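Local coordinates for protein fatty acid synthase 1, isoform A (Drosophila melanogaster, PDB 6FN6) that probably carries out the dehydration and NADPH-dependent reduction steps of fatty acid synthesis, as the modifying region of a larger multifunctional enzyme, at residues F936-T941 / R970-R975; A581-I586 / Q878-M883; P411-T416 / V439-R444. One frame throughout, in Å; residues are numbered along the deposited sequence.

Overall arrangement
The three contacts belong to three different parts of the modifying region and do not touch one another. Contact 3 comes first along the chain, then contact 2, then contact 1. Contact 1 joins two helices of the ketoreductase domain. Contact 2 sets a hairpin strand against a helix of the enoylreductase. Contact 3 packs a helix on a strand in a fold consistent with the pseudo-methyltransferase domain. Contacts 1 and 2 lie nearest, with centres about 33 Å apart and nearest atoms about 17 Å apart. Contact 3 is remote, about 57 Å and 50 Å, centre to centre, from contacts 1 and 2. None lies at the predicted dehydratase residues His24 and Asp175.

Contact 1 (F936-T941 / R970-R975); sequences FGLELT and RRWQER
Trp972 reaches from helix 963-974 to helix 935-946 and meets Thr941 and Leu938. The nearest CA atoms, those of Thr941 and Trp972, are 9.2 Å apart, so the indole spans most of the gap. The tight part is the six-membered ring. The methyl CG2 of Thr941 sits over one face as a CH-pi contact. Thr941 CG2 is 3.5 Å from the centroid of the Trp972 six-membered ring and 15° off the ring normal. The first torsion of Thr941 (chi1 -59°) puts CG2 anti to the backbone N and over the indole. It also turns the hydroxyl back to its own helix, where Thr941 OG1 bonds Gly937 O at 2.8 Å. Thr941 N bonds the same oxygen from the opposite face of its carbonyl plane. Leu938 lies at the rim of the indole. Leu938 O is 3.3 Å from Trp972 CZ2, near the ring plane, and Leu938 CD2 is 4.0 Å from Trp972 CH2. The polar edge of the indole is held as well, since Trp972 NE1 hydrogen-bonds to Asn942 OD1, which also binds Arg975 NH2.

Away from the indole, Gln973 and Glu974 face solvent. Arg970 and Arg971, partly exposed, lean on the dehydratase part through Thr157 and Glu137. Arg970 NH1 also pairs with Glu974 OE2 in a salt bridge along the helix surface.

The two helices follow successive strands, 926-930 and 951-955, of a parallel sheet. Gly937 fits a GxGxxG pattern with Gly932 and Gly934. The arrangement is that of the first two helices of a Rossmann-type ketoreductase domain.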
loop_
_atom_site.group_PDB
_atom_site.type_symbol
_atom_site.label_atom_id
_atom_site.label_comp_id
_atom_site.label_asym_id
_atom_site.label_seq_id
_atom_site.Cartn_x
_atom_site.Cartn_y
_atom_site.Cartn_z
ATOM N N PHE A 936 30.193 -39.684 -10.086
ATOM C CA PHE A 936 29.401 -40.127 -11.229
ATOM C C PHE A 936 28.161 -40.898 -10.789
ATOM O O PHE A 936 27.053 -40.625 -11.245
ATOM C CB PHE A 936 30.264 -40.993 -12.155
ATOM C CG PHE A 936 29.650 -41.245 -13.504
ATOM C CD1 PHE A 936 28.658 -42.200 -13.665
ATOM C CD2 PHE A 936 30.069 -40.527 -14.612
ATOM C CE1 PHE A 936 28.094 -42.432 -14.908
ATOM C CE2 PHE A 936 29.508 -40.756 -15.858
ATOM C CZ PHE A 936 28.519 -41.709 -16.004
ATOM N N GLY A 937 28.362 -41.872 -9.906
ATOM C CA GLY A 937 27.289 -42.732 -9.440
ATOM C C GLY A 937 26.109 -41.999 -8.828
ATOM O O GLY A 937 24.956 -42.331 -9.099
ATOM N N LEU A 938 26.398 -41.009 -7.992
ATOM C CA LEU A 938 25.351 -40.249 -7.317
ATOM C C LEU A 938 24.453 -39.520 -8.311
ATOM O O LEU A 938 23.229 -39.566 -8.203
ATOM C CB LEU A 938 25.971 -39.254 -6.336
ATOM C CG LEU A 938 26.711 -39.890 -5.158
ATOM C CD1 LEU A 938 27.450 -38.834 -4.357
ATOM C CD2 LEU A 938 25.752 -40.664 -4.263
ATOM N N GLU A 939 25.059 -38.856 -9.285
ATOM C CA GLU A 939 24.293 -38.085 -10.252
ATOM C C GLU A 939 23.544 -39.006 -11.215
ATOM O O GLU A 939 22.478 -38.654 -11.720
ATOM C CB GLU A 939 25.212 -37.132 -11.013
ATOM C CG GLU A 939 25.930 -36.125 -10.115
ATOM C CD GLU A 939 24.984 -35.373 -9.187
ATOM O OE1 GLU A 939 25.275 -35.289 -7.973
ATOM O OE2 GLU A 939 23.952 -34.859 -9.673
ATOM N N LEU A 940 24.094 -40.188 -11.465
ATOM C CA LEU A 940 23.409 -41.179 -12.283
ATOM C C LEU A 940 22.167 -41.680 -11.551
ATOM O O LEU A 940 21.086 -41.778 -12.131
ATOM C CB LEU A 940 24.345 -42.342 -12.618
ATOM C CG LEU A 940 23.721 -43.565 -13.305
ATOM C CD1 LEU A 940 22.973 -43.171 -14.567
ATOM C CD2 LEU A 940 24.794 -44.597 -13.635
ATOM N N THR A 941 22.333 -42.002 -10.275
ATOM C CA THR A 941 21.227 -42.452 -9.441
ATOM C C THR A 941 20.094 -41.429 -9.436
ATOM O O THR A 941 18.928 -41.779 -9.611
ATOM C CB THR A 941 21.687 -42.706 -7.994
ATOM O OG1 THR A 941 22.725 -43.692 -7.988
ATOM C CG2 THR A 941 20.530 -43.187 -7.130
ATOM N N ARG A 970 19.276 -39.072 1.669
ATOM C CA ARG A 970 18.164 -38.522 2.434
ATOM C C ARG A 970 17.099 -37.966 1.491
ATOM O O ARG A 970 15.906 -38.200 1.677
ATOM C CB ARG A 970 18.645 -37.427 3.391
ATOM C CG ARG A 970 17.545 -36.904 4.301
ATOM C CD ARG A 970 18.054 -35.897 5.318
ATOM N NE ARG A 970 18.496 -34.651 4.696
ATOM C CZ ARG A 970 17.678 -33.706 4.247
ATOM N NH1 ARG A 970 16.364 -33.868 4.321
ATOM N NH2 ARG A 970 18.172 -32.603 3.703
ATOM N N ARG A 971 17.541 -37.233 0.473
ATOM C CA ARG A 971 16.626 -36.642 -0.491
ATOM C C ARG A 971 15.876 -37.713 -1.284
ATOM O O ARG A 971 14.678 -37.576 -1.540
ATOM C CB ARG A 971 17.387 -35.717 -1.443
ATOM C CG ARG A 971 17.889 -34.438 -0.788
ATOM C CD ARG A 971 18.625 -33.552 -1.780
ATOM N NE ARG A 971 18.885 -32.219 -1.239
ATOM C CZ ARG A 971 19.796 -31.377 -1.718
ATOM N NH1 ARG A 971 20.550 -31.718 -2.754
ATOM N NH2 ARG A 971 19.957 -30.186 -1.157
ATOM N N TRP A 972 16.570 -38.787 -1.654
ATOM C CA TRP A 972 15.944 -39.870 -2.408
ATOM C C TRP A 972 14.951 -40.629 -1.536
ATOM O O TRP A 972 13.882 -41.029 -1.998
ATOM C CB TRP A 972 16.999 -40.831 -2.959
ATOM C CG TRP A 972 17.909 -40.212 -3.975
ATOM C CD1 TRP A 972 17.602 -39.216 -4.854
ATOM C CD2 TRP A 972 19.281 -40.543 -4.206
ATOM N NE1 TRP A 972 18.698 -38.908 -5.621
ATOM C CE2 TRP A 972 19.743 -39.709 -5.241
ATOM C CE3 TRP A 972 20.165 -41.464 -3.638
ATOM C CZ2 TRP A 972 21.049 -39.769 -5.721
ATOM C CZ3 TRP A 972 21.457 -41.523 -4.116
ATOM C CH2 TRP A 972 21.887 -40.681 -5.146
ATOM N N GLN A 973 15.308 -40.829 -0.273
ATOM C CA GLN A 973 14.454 -41.570 0.645
ATOM C C GLN A 973 13.208 -40.760 0.980
ATOM O O GLN A 973 12.119 -41.315 1.136
ATOM C CB GLN A 973 15.221 -41.929 1.917
ATOM C CG GLN A 973 16.215 -43.062 1.718
ATOM C CD GLN A 973 17.014 -43.371 2.966
ATOM O OE1 GLN A 973 17.320 -42.481 3.758
ATOM N NE2 GLN A 973 17.360 -44.641 3.146
ATOM N N GLU A 974 13.373 -39.445 1.082
ATOM C CA GLU A 974 12.247 -38.556 1.338
ATOM C C GLU A 974 11.298 -38.566 0.146
ATOM O O GLU A 974 10.082 -38.484 0.310
ATOM C CB GLU A 974 12.734 -37.136 1.629
ATOM C CG GLU A 974 13.349 -36.972 3.013
ATOM C CD GLU A 974 13.866 -35.571 3.265
ATOM O OE1 GLU A 974 13.866 -34.754 2.319
ATOM O OE2 GLU A 974 14.279 -35.290 4.410
ATOM N N ARG A 975 11.857 -38.679 -1.057
ATOM C CA ARG A 975 11.045 -38.765 -2.267
ATOM C C ARG A 975 10.448 -40.164 -2.425
ATOM O O ARG A 975 9.784 -40.455 -3.418
ATOM C CB ARG A 975 11.880 -38.398 -3.501
ATOM C CG ARG A 975 12.074 -36.896 -3.695
ATOM C CD ARG A 975 12.677 -36.548 -5.056
ATOM N NE ARG A 975 14.136 -36.636 -5.057
ATOM C CZ ARG A 975 14.902 -36.465 -6.133
ATOM N NH1 ARG A 975 14.355 -36.198 -7.312
ATOM N NH2 ARG A 975 16.221 -36.560 -6.027
#

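Contact 2 (A581-I586 / Q878-M883); sequences ASLKWI and QAFRFM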
loop_
_atom_site.group_PDB
_atom_site.type_symbol
_atom_site.label_atom_id
_atom_site.label_comp_id
_atom_site.label_asym_id
_atom_site.label_seq_id
_atom_site.Cartn_x
_atom_site.Cartn_y
_atom_site.Cartn_z
ATOM N N ALA A 581 10.668 -21.781 -29.627
ATOM C CA ALA A 581 10.861 -22.797 -30.654
ATOM C C ALA A 581 11.161 -24.142 -29.994
ATOM O O ALA A 581 11.082 -25.193 -30.631
ATOM C CB ALA A 581 11.983 -22.399 -31.599
ATOM N N SER A 582 11.518 -24.094 -28.714
ATOM C CA SER A 582 11.872 -25.287 -27.960
ATOM C C SER A 582 10.642 -26.111 -27.579
ATOM O O SER A 582 10.769 -27.239 -27.099
ATOM C CB SER A 582 12.648 -24.896 -26.702
ATOM O OG SER A 582 11.881 -24.041 -25.877
ATOM N N LEU A 583 9.452 -25.547 -27.769
ATOM C CA LEU A 583 8.218 -26.266 -27.467
ATOM C C LEU A 583 8.071 -27.483 -28.373
ATOM O O LEU A 583 7.909 -27.351 -29.586
ATOM C CB LEU A 583 7.004 -25.349 -27.623
ATOM C CG LEU A 583 6.821 -24.296 -26.529
ATOM C CD1 LEU A 583 5.851 -23.218 -26.978
ATOM C CD2 LEU A 583 6.335 -24.949 -25.245
ATOM N N LYS A 584 8.131 -28.670 -27.779
ATOM C CA LYS A 584 8.028 -29.903 -28.545
ATOM C C LYS A 584 7.288 -30.980 -27.753
ATOM O O LYS A 584 7.256 -30.949 -26.524
ATOM C CB LYS A 584 9.423 -30.410 -28.934
ATOM C CG LYS A 584 10.183 -29.509 -29.905
ATOM C CD LYS A 584 11.495 -30.152 -30.341
ATOM C CE LYS A 584 12.212 -29.337 -31.411
ATOM N NZ LYS A 584 12.815 -28.085 -30.871
ATOM N N TRP A 585 6.677 -31.920 -28.466
ATOM C CA TRP A 585 6.021 -33.053 -27.827
ATOM C C TRP A 585 7.066 -34.049 -27.341
ATOM O O TRP A 585 8.030 -34.345 -28.048
ATOM C CB TRP A 585 5.047 -33.734 -28.787
ATOM C CG TRP A 585 3.838 -32.913 -29.096
ATOM C CD1 TRP A 585 3.700 -31.997 -30.096
ATOM C CD2 TRP A 585 2.588 -32.938 -28.398
ATOM N NE1 TRP A 585 2.440 -31.447 -30.063
ATOM C CE2 TRP A 585 1.738 -32.009 -29.029
ATOM C CE3 TRP A 585 2.105 -33.656 -27.301
ATOM C CZ2 TRP A 585 0.433 -31.780 -28.598
ATOM C CZ3 TRP A 585 0.811 -33.425 -26.875
ATOM C CH2 TRP A 585 -0.010 -32.497 -27.521
ATOM N N ILE A 586 6.865 -34.565 -26.134
ATOM C CA ILE A 586 7.785 -35.528 -25.548
ATOM C C ILE A 586 7.017 -36.785 -25.185
ATOM O O ILE A 586 5.897 -36.712 -24.686
ATOM C CB ILE A 586 8.486 -34.944 -24.310
ATOM C CG1 ILE A 586 9.168 -33.612 -24.648
ATOM C CG2 ILE A 586 9.484 -35.943 -23.736
ATOM C CD1 ILE A 586 10.252 -33.708 -25.703
ATOM N N GLN A 878 3.452 -21.573 -32.828
ATOM C CA GLN A 878 2.691 -20.443 -33.342
ATOM C C GLN A 878 1.544 -20.113 -32.396
ATOM O O GLN A 878 1.183 -18.948 -32.227
ATOM C CB GLN A 878 2.157 -20.750 -34.742
ATOM C CG GLN A 878 3.241 -21.007 -35.780
ATOM C CD GLN A 878 4.228 -19.860 -35.897
ATOM O OE1 GLN A 878 3.838 -18.693 -35.966
ATOM N NE2 GLN A 878 5.515 -20.186 -35.919
ATOM N N ALA A 879 0.976 -21.145 -31.781
ATOM C CA ALA A 879 -0.108 -20.964 -30.824
ATOM C C ALA A 879 0.342 -20.097 -29.652
ATOM O O ALA A 879 -0.346 -19.150 -29.268
ATOM C CB ALA A 879 -0.606 -22.311 -30.329
ATOM N N PHE A 880 1.502 -20.422 -29.087
ATOM C CA PHE A 880 2.049 -19.665 -27.965
ATOM C C PHE A 880 2.440 -18.245 -28.360
ATOM O O PHE A 880 2.071 -17.286 -27.684
ATOM C CB PHE A 880 3.267 -20.384 -27.379
ATOM C CG PHE A 880 2.924 -21.386 -26.315
ATOM C CD1 PHE A 880 2.385 -22.616 -26.646
ATOM C CD2 PHE A 880 3.144 -21.092 -24.982
ATOM C CE1 PHE A 880 2.071 -23.533 -25.661
ATOM C CE2 PHE A 880 2.834 -22.005 -23.996
ATOM C CZ PHE A 880 2.296 -23.227 -24.335
ATOM N N ARG A 881 3.191 -18.113 -29.448
ATOM C CA ARG A 881 3.612 -16.801 -29.924
ATOM C C ARG A 881 2.403 -15.922 -30.222
ATOM O O ARG A 881 2.448 -14.706 -30.038
ATOM C CB ARG A 881 4.498 -16.931 -31.165
ATOM C CG ARG A 881 5.877 -17.490 -30.858
ATOM C CD ARG A 881 6.799 -17.440 -32.063
ATOM N NE ARG A 881 8.129 -17.952 -31.740
ATOM C CZ ARG A 881 9.062 -17.262 -31.091
ATOM N NH1 ARG A 881 8.818 -16.021 -30.685
ATOM N NH2 ARG A 881 10.243 -17.814 -30.843
ATOM N N PHE A 882 1.324 -16.547 -30.680
ATOM C CA PHE A 882 0.110 -15.821 -31.032
ATOM C C PHE A 882 -0.564 -15.239 -29.796
ATOM O O PHE A 882 -1.081 -14.122 -29.836
ATOM C CB PHE A 882 -0.861 -16.734 -31.779
ATOM C CG PHE A 882 -2.135 -16.054 -32.191
ATOM C CD1 PHE A 882 -2.150 -15.167 -33.253
ATOM C CD2 PHE A 882 -3.318 -16.308 -31.519
ATOM C CE1 PHE A 882 -3.322 -14.540 -33.634
ATOM C CE2 PHE A 882 -4.492 -15.688 -31.896
ATOM C CZ PHE A 882 -4.494 -14.802 -32.953
ATOM N N MET A 883 -0.564 -15.989 -28.699
ATOM C CA MET A 883 -1.192 -15.511 -27.474
ATOM C C MET A 883 -0.329 -14.438 -26.822
ATOM O O MET A 883 -0.843 -13.481 -26.247
ATOM C CB MET A 883 -1.431 -16.656 -26.487
ATOM C CG MET A 883 -2.241 -16.222 -25.274
ATOM S SD MET A 883 -2.812 -17.571 -24.227
ATOM C CE MET A 883 -3.836 -16.663 -23.072
#
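Leu583 and Phe880 face each other where strand 583-587 passes helix 876-885, with their CA atoms 9.0 Å apart. The CA atoms of Ala581 and Gln878 form a second close backbone pair, at 8.9 Å. The backbones meet over a short length. Ala581 and Ser582 lead into the strand, and from Lys584 onward the strand has no contact with the helix segment. Strand 583-587 pairs antiparallel with strand 570-574, through backbone bonds of Lys584 with Asn573 and of Ile586 with Tyr571.

Helix 876-885 connects strands 868-872 and 891-895, which run parallel, so it is the helix of a beta-alpha-beta crossover. Strand 891-895 also pairs with strand 601-611, ahead of the nucleotide-binding sheet. The crossover thus belongs with the substrate-side domain, consistent with a medium-chain dehydrogenase/reductase-type fold, and the hairpin packs against it. Trp585 NE1 adds a second tie by bonding Asp873 O, just ahead of the helix.

The buried centre is one methyl on one ring. Leu583 CD1 lies over a face of Phe880, 3.8 Å from the ring centroid and 23° off the normal. The methyl is shifted toward the CG side of the ring, with Leu583 CD1 3.5 Å from both Phe880 CG and Phe880 CD1. The two side chains cross at about a right angle. The CA-CB bond of Leu583 aims at the helix, and with CG anti to the carbonyl carbon (chi1 -73°) the CD1 branch comes onto the ring. Ile611, Asp615 and Thr619 also touch Phe880.

Nearer the surface, the chain of Arg881 is extended from CG to NE. Arg881 NH2 lies 4.2 Å from Ala581 N, a mere proximity of two N-H groups. Both have Asp579 OD1 as a partner: Ala581 N bonds it, while Arg881 NH2 makes only a long, weak ion pair.

Contact 3 (P411-T416 / V439-R444); sequences PTYTKT and VLVLAR
The ring of Tyr413 lies across two valines of the strand, Val439 and Val441, and meets each in a different way. Val441 comes from the opposite direction and lays a methyl on a face. Val441 CG2 is 3.8 Å from the Tyr413 ring centroid and 20° off the normal, a CH-pi contact shifted toward the hydroxyl end. The shift shows in the closest pair of ring carbon and methyl, Tyr413 CZ to Val441 CG2 at 3.5 Å. The other methyl, Val441 CG1, stands beside the oxygen, 3.5 Å from Tyr413 OH. Both branches of this valine are thus used.

Val439 crosses the tyrosine at about a right angle and touches near the root of the ring. Val439 CG1 is 3.9 Å from Tyr413 CD2 and approaches obliquely. The two valines are two residues apart, so both point to the same side of strand 438-445. Val441 covers the face near the hydroxyl end, while Val439 touches near CG and CD2. Tyr413 extends over them because its CG is anti to the backbone N (chi1 173°). The backbones are closest here, with the CA atoms of Tyr413 and Val439 8.1 Å apart.

Helix 410-423 follows strand 402-409, and strand 438-445 inserts antiparallel between that strand and strand 426-433. This is the strand order of a class I methyltransferase fold, consistent with the pseudo-methyltransferase domain of animal fatty acid synthases. Within the helix, Thr412 O accepts from Thr416 N and Thr416 OG1.

Tyr413 is buried, and its hydroxyl hydrogen-bonds to Glu431 OE2 on strand 426-433. The contact itself is apolar. Apolar burial and van der Waals contact, with a CH-pi component, probably account for it, while the Glu431 bond satisfies the oxygen and probably limits swinging of the ring.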
loop_
_atom_site.group_PDB
_atom_site.type_symbol
_atom_site.label_atom_id
_atom_site.label_comp_id
_atom_site.label_asym_id
_atom_site.label_seq_id
_atom_site.Cartn_x
_atom_site.Cartn_y
_atom_site.Cartn_z
ATOM N N PRO A 411 31.327 -48.780 -62.717
ATOM C CA PRO A 411 31.679 -49.500 -63.947
ATOM C C PRO A 411 33.107 -49.226 -64.408
ATOM O O PRO A 411 33.828 -50.165 -64.737
ATOM C CB PRO A 411 30.656 -48.982 -64.969
ATOM C CG PRO A 411 30.094 -47.743 -64.377
ATOM C CD PRO A 411 30.126 -47.948 -62.904
ATOM N N THR A 412 33.509 -47.959 -64.421
ATOM C CA THR A 412 34.850 -47.592 -64.863
ATOM C C THR A 412 35.915 -48.127 -63.912
ATOM O O THR A 412 36.926 -48.678 -64.348
ATOM C CB THR A 412 35.013 -46.064 -64.982
ATOM O OG1 THR A 412 34.738 -45.448 -63.716
ATOM C CG2 THR A 412 34.074 -45.507 -66.037
ATOM N N TYR A 413 35.686 -47.963 -62.614
ATOM C CA TYR A 413 36.658 -48.392 -61.619
ATOM C C TYR A 413 36.968 -49.881 -61.762
ATOM O O TYR A 413 38.091 -50.322 -61.509
ATOM C CB TYR A 413 36.154 -48.101 -60.204
ATOM C CG TYR A 413 37.052 -48.669 -59.132
ATOM C CD1 TYR A 413 38.343 -48.187 -58.957
ATOM C CD2 TYR A 413 36.619 -49.697 -58.306
ATOM C CE1 TYR A 413 39.175 -48.707 -57.984
ATOM C CE2 TYR A 413 37.445 -50.224 -57.330
ATOM C CZ TYR A 413 38.722 -49.725 -57.175
ATOM O OH TYR A 413 39.546 -50.245 -56.205
ATOM N N THR A 414 35.963 -50.651 -62.163
ATOM C CA THR A 414 36.104 -52.097 -62.288
ATOM C C THR A 414 36.908 -52.500 -63.526
ATOM O O THR A 414 37.827 -53.314 -63.436
ATOM C CB THR A 414 34.728 -52.786 -62.340
ATOM O OG1 THR A 414 33.974 -52.436 -61.173
ATOM C CG2 THR A 414 34.880 -54.302 -62.399
ATOM N N LYS A 415 36.560 -51.939 -64.680
ATOM C CA LYS A 415 37.136 -52.396 -65.940
ATOM C C LYS A 415 38.563 -51.895 -66.149
ATOM O O LYS A 415 39.362 -52.559 -66.809
ATOM C CB LYS A 415 36.263 -51.963 -67.125
ATOM C CG LYS A 415 36.060 -50.460 -67.264
ATOM C CD LYS A 415 35.109 -50.143 -68.413
ATOM C CE LYS A 415 34.832 -48.650 -68.542
ATOM N NZ LYS A 415 36.078 -47.845 -68.686
ATOM N N THR A 416 38.884 -50.725 -65.602
ATOM C CA THR A 416 40.222 -50.160 -65.766
ATOM C C THR A 416 40.784 -49.547 -64.483
ATOM O O THR A 416 41.997 -49.380 -64.352
ATOM C CB THR A 416 40.233 -49.077 -66.861
ATOM O OG1 THR A 416 39.193 -48.124 -66.609
ATOM C CG2 THR A 416 40.023 -49.702 -68.232
ATOM N N VAL A 439 31.690 -45.641 -56.115
ATOM C CA VAL A 439 32.436 -46.279 -55.036
ATOM C C VAL A 439 33.500 -45.335 -54.481
ATOM O O VAL A 439 34.103 -44.563 -55.226
ATOM C CB VAL A 439 33.077 -47.604 -55.524
ATOM C CG1 VAL A 439 34.039 -47.344 -56.680
ATOM C CG2 VAL A 439 33.784 -48.316 -54.376
ATOM N N LEU A 440 33.726 -45.397 -53.173
ATOM C CA LEU A 440 34.816 -44.647 -52.557
ATOM C C LEU A 440 35.996 -45.588 -52.316
ATOM O O LEU A 440 35.866 -46.601 -51.625
ATOM C CB LEU A 440 34.365 -43.997 -51.247
ATOM C CG LEU A 440 35.329 -42.977 -50.627
ATOM C CD1 LEU A 440 35.472 -41.743 -51.516
ATOM C CD2 LEU A 440 34.876 -42.575 -49.228
ATOM N N VAL A 441 37.143 -45.253 -52.899
ATOM C CA VAL A 441 38.316 -46.112 -52.827
ATOM C C VAL A 441 39.425 -45.441 -52.029
ATOM O O VAL A 441 39.830 -44.317 -52.327
ATOM C CB VAL A 441 38.815 -46.481 -54.241
ATOM C CG1 VAL A 441 39.981 -47.454 -54.163
ATOM C CG2 VAL A 441 37.685 -47.069 -55.074
ATOM N N LEU A 442 39.919 -46.143 -51.016
ATOM C CA LEU A 442 41.080 -45.690 -50.264
ATOM C C LEU A 442 42.305 -46.491 -50.709
ATOM O O LEU A 442 42.352 -47.711 -50.538
ATOM C CB LEU A 442 40.841 -45.843 -48.760
ATOM C CG LEU A 442 41.910 -45.246 -47.840
ATOM C CD1 LEU A 442 41.968 -43.732 -47.964
ATOM C CD2 LEU A 442 41.661 -45.648 -46.398
ATOM N N ALA A 443 43.293 -45.801 -51.271
ATOM C CA ALA A 443 44.459 -46.466 -51.847
ATOM C C ALA A 443 45.738 -46.086 -51.112
ATOM O O ALA A 443 45.822 -45.026 -50.492
ATOM C CB ALA A 443 44.581 -46.127 -53.322
ATOM N N ARG A 444 46.734 -46.963 -51.208
ATOM C CA ARG A 444 47.998 -46.806 -50.500
ATOM C C ARG A 444 49.060 -47.684 -51.163
ATOM O O ARG A 444 48.728 -48.712 -51.754
ATOM C CB ARG A 444 47.832 -47.197 -49.028
ATOM C CG ARG A 444 48.966 -46.778 -48.109
ATOM C CD ARG A 444 48.850 -47.485 -46.762
ATOM N NE ARG A 444 49.408 -46.711 -45.655
ATOM C CZ ARG A 444 49.425 -47.122 -44.390
ATOM N NH1 ARG A 444 48.934 -48.312 -44.068
ATOM N NH2 ARG A 444 49.947 -46.351 -43.444
#